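PDB 6XSX: ZmpA Glycopeptidase, which probably cleaves glycoproteins as a zinc-dependent glycopeptidase, the chain here being the M60 peptidase module of a much longer multidomain protein. Local coordinates for residues W390-S395 with E419-Y424; K386-V391 with D412-T417. One frame throughout, in Å; residues are numbered along the deposited sequence.

Interaction 1: W390-S395 with E419-Y424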
loop_
_atom_site.group_PDB
_atom_site.type_symbol
_atom_site.label_atom_id
_atom_site.label_comp_id
_atom_site.label_asym_id
_atom_site.label_seq_id
_atom_site.Cartn_x
_atom_site.Cartn_y
_atom_site.Cartn_z
ATOM N N TRP A 390 20.709 -1.351 3.338
ATOM C CA TRP A 390 19.847 -0.182 3.465
ATOM C C TRP A 390 20.699 1.046 3.774
ATOM O O TRP A 390 20.462 2.129 3.234
ATOM C CB TRP A 390 18.827 -0.361 4.590
ATOM C CG TRP A 390 17.779 -1.413 4.402
ATOM C CD1 TRP A 390 17.478 -2.111 3.267
ATOM C CD2 TRP A 390 16.832 -1.840 5.399
ATOM N NE1 TRP A 390 16.430 -2.962 3.502
ATOM C CE2 TRP A 390 16.013 -2.818 4.798
ATOM C CE3 TRP A 390 16.608 -1.499 6.739
ATOM C CZ2 TRP A 390 14.982 -3.453 5.493
ATOM C CZ3 TRP A 390 15.589 -2.124 7.425
ATOM C CH2 TRP A 390 14.793 -3.093 6.810
ATOM N N VAL A 391 21.676 0.866 4.672
ATOM C CA VAL A 391 22.480 1.980 5.144
ATOM C C VAL A 391 23.255 2.546 3.959
ATOM O O VAL A 391 23.372 3.758 3.810
ATOM C CB VAL A 391 23.429 1.554 6.277
ATOM C CG1 VAL A 391 24.386 2.679 6.657
ATOM C CG2 VAL A 391 22.658 1.069 7.489
ATOM N N MET A 392 23.765 1.640 3.117
ATOM C CA MET A 392 24.605 2.014 1.990
ATOM C C MET A 392 23.764 2.674 0.904
ATOM O O MET A 392 24.156 3.721 0.385
ATOM C CB MET A 392 25.353 0.801 1.430
ATOM C CG MET A 392 26.459 0.353 2.363
ATOM S SD MET A 392 27.428 -1.044 1.750
ATOM C CE MET A 392 26.220 -2.367 1.785
ATOM N N ALA A 393 22.614 2.060 0.592
ATOM C CA ALA A 393 21.705 2.540 -0.441
ATOM C C ALA A 393 21.107 3.896 -0.058
ATOM O O ALA A 393 21.057 4.809 -0.890
ATOM C CB ALA A 393 20.638 1.513 -0.738
ATOM N N ALA A 394 20.656 4.021 1.197
ATOM C CA ALA A 394 20.115 5.277 1.697
ATOM C C ALA A 394 21.208 6.350 1.687
ATOM O O ALA A 394 20.943 7.507 1.368
ATOM C CB ALA A 394 19.512 5.094 3.074
ATOM N N SER A 395 22.442 5.952 2.020
ATOM C CA SER A 395 23.560 6.879 2.007
ATOM C C SER A 395 23.807 7.414 0.597
ATOM O O SER A 395 23.988 8.617 0.429
ATOM C CB SER A 395 24.801 6.274 2.612
ATOM O OG SER A 395 24.645 6.106 4.016
ATOM N N GLU A 419 32.960 2.391 6.145
ATOM C CA GLU A 419 33.965 2.786 5.172
ATOM C C GLU A 419 33.269 3.258 3.897
ATOM O O GLU A 419 33.575 4.340 3.401
ATOM C CB GLU A 419 34.948 1.650 4.885
ATOM C CG GLU A 419 35.849 1.297 6.057
ATOM C CD GLU A 419 36.729 0.075 5.827
ATOM O OE1 GLU A 419 37.495 -0.272 6.748
ATOM O OE2 GLU A 419 36.654 -0.529 4.725
ATOM N N TYR A 420 32.318 2.452 3.400
ATOM C CA TYR A 420 31.580 2.761 2.183
ATOM C C TYR A 420 30.905 4.127 2.307
ATOM O O TYR A 420 31.037 4.964 1.416
ATOM C CB TYR A 420 30.555 1.667 1.861
ATOM C CG TYR A 420 29.722 1.885 0.618
ATOM C CD1 TYR A 420 30.114 1.368 -0.609
ATOM C CD2 TYR A 420 28.524 2.591 0.664
ATOM C CE1 TYR A 420 29.349 1.549 -1.753
ATOM C CE2 TYR A 420 27.746 2.780 -0.469
ATOM C CZ TYR A 420 28.157 2.260 -1.686
ATOM O OH TYR A 420 27.397 2.446 -2.812
ATOM N N THR A 421 30.182 4.335 3.414
ATOM C CA THR A 421 29.305 5.488 3.552
ATOM C C THR A 421 30.108 6.736 3.904
ATOM O O THR A 421 29.631 7.854 3.696
ATOM C CB THR A 421 28.192 5.244 4.581
ATOM O OG1 THR A 421 28.782 5.134 5.876
ATOM C CG2 THR A 421 27.359 4.015 4.284
ATOM N N SER A 422 31.330 6.533 4.415
ATOM C CA SER A 422 32.173 7.625 4.880
ATOM C C SER A 422 32.712 8.439 3.701
ATOM O O SER A 422 33.392 9.442 3.904
ATOM C CB SER A 422 33.282 7.128 5.775
ATOM O OG SER A 422 34.352 6.602 5.005
ATOM N N LYS A 423 32.376 8.020 2.472
ATOM C CA LYS A 423 32.677 8.807 1.286
ATOM C C LYS A 423 31.789 10.049 1.218
ATOM O O LYS A 423 32.060 10.944 0.422
ATOM C CB LYS A 423 32.571 7.976 0.000
ATOM C CG LYS A 423 31.161 7.694 -0.510
ATOM C CD LYS A 423 31.123 7.192 -1.945
ATOM C CE LYS A 423 31.852 5.883 -2.150
ATOM N NZ LYS A 423 31.017 4.713 -1.789
ATOM N N TYR A 424 30.727 10.097 2.035
ATOM C CA TYR A 424 29.856 11.263 2.085
ATOM C C TYR A 424 30.009 11.994 3.416
ATOM O O TYR A 424 30.378 11.397 4.425
ATOM C CB TYR A 424 28.387 10.867 1.909
ATOM C CG TYR A 424 28.112 10.063 0.667
ATOM C CD1 TYR A 424 28.272 10.625 -0.591
ATOM C CD2 TYR A 424 27.709 8.738 0.752
ATOM C CE1 TYR A 424 28.040 9.888 -1.741
ATOM C CE2 TYR A 424 27.463 7.990 -0.388
ATOM C CZ TYR A 424 27.627 8.572 -1.637
ATOM O OH TYR A 424 27.390 7.849 -2.766
#

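Interaction 2: K386-V391 with D412-T417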
loop_
_atom_site.group_PDB
_atom_site.type_symbol
_atom_site.label_atom_id
_atom_site.label_comp_id
_atom_site.label_asym_id
_atom_site.label_seq_id
_atom_site.Cartn_x
_atom_site.Cartn_y
_atom_site.Cartn_z
ATOM N N LYS A 386 21.213 -7.421 4.840
ATOM C CA LYS A 386 20.232 -6.567 4.186
ATOM C C LYS A 386 20.127 -5.217 4.897
ATOM O O LYS A 386 19.987 -4.179 4.255
ATOM C CB LYS A 386 18.868 -7.261 4.151
ATOM C CG LYS A 386 18.827 -8.512 3.285
ATOM C CD LYS A 386 17.517 -9.239 3.367
ATOM C CE LYS A 386 17.470 -10.448 2.461
ATOM N NZ LYS A 386 16.161 -11.128 2.568
ATOM N N HIS A 387 20.167 -5.245 6.229
ATOM C CA HIS A 387 20.158 -4.019 7.006
ATOM C C HIS A 387 21.298 -3.119 6.549
ATOM O O HIS A 387 21.086 -1.930 6.312
ATOM C CB HIS A 387 20.243 -4.323 8.505
ATOM C CG HIS A 387 18.979 -4.871 9.078
ATOM N ND1 HIS A 387 17.734 -4.497 8.615
ATOM C CD2 HIS A 387 18.761 -5.736 10.092
ATOM C CE1 HIS A 387 16.802 -5.109 9.318
ATOM N NE2 HIS A 387 17.406 -5.885 10.216
ATOM N N ASN A 388 22.492 -3.711 6.403
ATOM C CA ASN A 388 23.692 -2.971 6.045
ATOM C C ASN A 388 23.545 -2.401 4.638
ATOM O O ASN A 388 24.069 -1.326 4.346
ATOM C CB ASN A 388 24.969 -3.804 6.224
ATOM C CG ASN A 388 25.541 -3.712 7.626
ATOM O OD1 ASN A 388 26.489 -2.969 7.866
ATOM N ND2 ASN A 388 24.969 -4.448 8.564
ATOM N N ALA A 389 22.815 -3.118 3.778
ATOM C CA ALA A 389 22.578 -2.650 2.420
ATOM C C ALA A 389 21.694 -1.400 2.427
ATOM O O ALA A 389 21.904 -0.499 1.622
ATOM C CB ALA A 389 22.009 -3.753 1.557
ATOM N N TRP A 390 20.709 -1.351 3.338
ATOM C CA TRP A 390 19.847 -0.182 3.465
ATOM C C TRP A 390 20.699 1.046 3.774
ATOM O O TRP A 390 20.462 2.129 3.234
ATOM C CB TRP A 390 18.827 -0.361 4.590
ATOM C CG TRP A 390 17.779 -1.413 4.402
ATOM C CD1 TRP A 390 17.478 -2.111 3.267
ATOM C CD2 TRP A 390 16.832 -1.840 5.399
ATOM N NE1 TRP A 390 16.430 -2.962 3.502
ATOM C CE2 TRP A 390 16.013 -2.818 4.798
ATOM C CE3 TRP A 390 16.608 -1.499 6.739
ATOM C CZ2 TRP A 390 14.982 -3.453 5.493
ATOM C CZ3 TRP A 390 15.589 -2.124 7.425
ATOM C CH2 TRP A 390 14.793 -3.093 6.810
ATOM N N VAL A 391 21.676 0.866 4.672
ATOM C CA VAL A 391 22.480 1.980 5.144
ATOM C C VAL A 391 23.255 2.546 3.959
ATOM O O VAL A 391 23.372 3.758 3.810
ATOM C CB VAL A 391 23.429 1.554 6.277
ATOM C CG1 VAL A 391 24.386 2.679 6.657
ATOM C CG2 VAL A 391 22.658 1.069 7.489
ATOM N N ASP A 412 23.223 -2.897 13.789
ATOM C CA ASP A 412 24.654 -3.139 13.845
ATOM C C ASP A 412 25.256 -2.821 12.482
ATOM O O ASP A 412 25.119 -3.604 11.546
ATOM C CB ASP A 412 24.963 -4.577 14.270
ATOM C CG ASP A 412 26.382 -4.797 14.771
ATOM O OD1 ASP A 412 27.323 -4.174 14.227
ATOM O OD2 ASP A 412 26.540 -5.598 15.707
ATOM N N VAL A 413 25.926 -1.670 12.386
ATOM C CA VAL A 413 26.515 -1.247 11.128
ATOM C C VAL A 413 27.984 -1.664 11.132
ATOM O O VAL A 413 28.703 -1.345 12.076
ATOM C CB VAL A 413 26.330 0.267 10.911
ATOM C CG1 VAL A 413 27.015 0.753 9.649
ATOM C CG2 VAL A 413 24.860 0.657 10.909
ATOM N N TRP A 414 28.402 -2.377 10.074
ATOM C CA TRP A 414 29.707 -3.022 10.007
ATOM C C TRP A 414 30.775 -2.039 9.545
ATOM O O TRP A 414 30.473 -1.046 8.873
ATOM C CB TRP A 414 29.686 -4.243 9.080
ATOM C CG TRP A 414 28.761 -5.335 9.516
ATOM C CD1 TRP A 414 28.491 -5.719 10.798
ATOM C CD2 TRP A 414 28.004 -6.212 8.661
ATOM N NE1 TRP A 414 27.604 -6.763 10.800
ATOM C CE2 TRP A 414 27.293 -7.092 9.505
ATOM C CE3 TRP A 414 27.864 -6.343 7.270
ATOM C CZ2 TRP A 414 26.452 -8.089 9.002
ATOM C CZ3 TRP A 414 27.031 -7.326 6.773
ATOM C CH2 TRP A 414 26.340 -8.188 7.631
ATOM N N LYS A 415 32.028 -2.378 9.883
ATOM C CA LYS A 415 33.192 -1.558 9.597
ATOM C C LYS A 415 33.216 -1.181 8.117
ATOM O O LYS A 415 33.388 -0.006 7.797
ATOM C CB LYS A 415 34.478 -2.243 10.076
ATOM N N GLU A 416 32.982 -2.162 7.230
ATOM C CA GLU A 416 33.042 -1.927 5.790
ATOM C C GLU A 416 31.908 -1.007 5.316
ATOM O O GLU A 416 32.121 -0.167 4.442
ATOM C CB GLU A 416 33.212 -3.228 4.990
ATOM C CG GLU A 416 31.999 -4.146 4.973
ATOM C CD GLU A 416 31.865 -5.154 6.108
ATOM O OE1 GLU A 416 32.548 -4.990 7.159
ATOM O OE2 GLU A 416 31.066 -6.109 5.940
ATOM N N THR A 417 30.715 -1.148 5.908
ATOM C CA THR A 417 29.580 -0.288 5.593
ATOM C C THR A 417 29.938 1.169 5.886
ATOM O O THR A 417 29.698 2.048 5.060
ATOM C CB THR A 417 28.324 -0.708 6.368
ATOM O OG1 THR A 417 28.009 -2.060 6.047
ATOM C CG2 THR A 417 27.119 0.155 6.066
#

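Interaction 1: W390-S395 with E419-Y424
Val-391 and Thr-421 meet where helix 383-398 packs against the C-terminal end of helix 415-421, a helix-helix contact in the helical part of the M60 peptidase module. The CG1 methyl of Val-391 lies 4.0 Å from CG2 of Thr-421, the two short side chains meeting at a slant. One residue on, Met-392 makes a Met-aromatic contact with Tyr-420: its SD sits over one face of the ring, 4.2 Å from the centroid and 22° off the normal, displaced toward the rim. The methionine chain runs across the tyrosine at about a right angle, and its CG comes within 3.5 Å of Tyr-420 CD2. Lys-423 NZ, held by Tyr-420 O, covers the opposite face of the same ring, which is therefore sandwiched between a sulfur and an amino group. With Tyr-420 CG anti to the backbone N (chi1 180°), the ring extends from helix 415-421 to the flank of helix 383-398, and its hydroxyl bonds to Asp-396, the residue that also receives Tyr-424 OH. Ser-395 closes the segment. Its OG turns back to Val-391 O at 2.7 Å, reaching that carbonyl from the face opposite to the one used by Ser-395 N, and also accepts from Leu-402 N. Thr-421 directs its methyl at this serine while OG1 bonds to Asp-401 and Ser-403. At the end of the helix, the type I turn from Thr-421 to Tyr-424 brings the last ring to Ser-395, where Ser-395 O meets the ring obliquely, 3.6 Å from Tyr-424 CE2.

Interaction 2: K386-V391 with D412-T417
The start of helix 415-421, with Trp-414 at its N-cap position, is fastened to the flank of helix 383-398 by one buried amide, that of Asn-388. Asn-388 OD1 accepts two bonds. Trp-414 N approaches in the carbonyl plane, on a lone pair, at 3.0 Å and nearly straight (N-H...O 170°). Thr-417 OG1, in the first turn of the helix, donates to the same OD1 over a short 2.5 Å, tilted somewhat from that plane. The amide nitrogen serves the incoming chain: Asn-388 ND2 donates to Asp-412 O at 3.1 Å, more bent, and it also bonds to Glu-384 O in its own helix. The indole of Trp-414 lies against the flat side of this group. Amide and ring planes are 15° apart, and ND2 stands 3.5 Å above the centre of the indole, with Asn-388 CG as close as 3.5 Å to Trp-414 CE3. Trp-414 CG is anti to the carbonyl carbon (chi1 -62°), which swings the ring back over the asparagine, while Glu-384 and Asn-385 of helix 383-398 also touch it. An apolar patch adjoins the polar cluster. Val-391 CG2 meets Val-413 CG2 tip to tip at 4.1 Å, and Val-391 CG1 packs 3.8 Å from Thr-417 CG2, those two side chains crossing at about a right angle. Phe-406 and Ser-403 of helix 403-408 also touch Val-391. With donors at the oxygen, acceptors at the nitrogen and an aromatic face stacked on the amide, the rotation of Asn-388 is well defined: OD1 must face the N-H and hydroxyl donors and ND2 the carbonyls.

In the fold
Both interactions join the same pair of elements, helix 383-398 and helix 415-421 with its flanking residues, and their centres lie 8 Å apart. Along the chain, the 386-391 and 390-395 segments overlap at Trp-390 and Val-391; helix 403-408 follows, then 412-417 and 419-424. Interaction 2 therefore holds the beginning of helix 415-421 and interaction 1 its end, the two running in the same order along both partners. They also touch directly, Met-392 CG lying 3.8 Å from Thr-417 CG2. Together they form one continuous interface about 27 Å from the centre of the chain, in the helical region preceding the C-terminal strands.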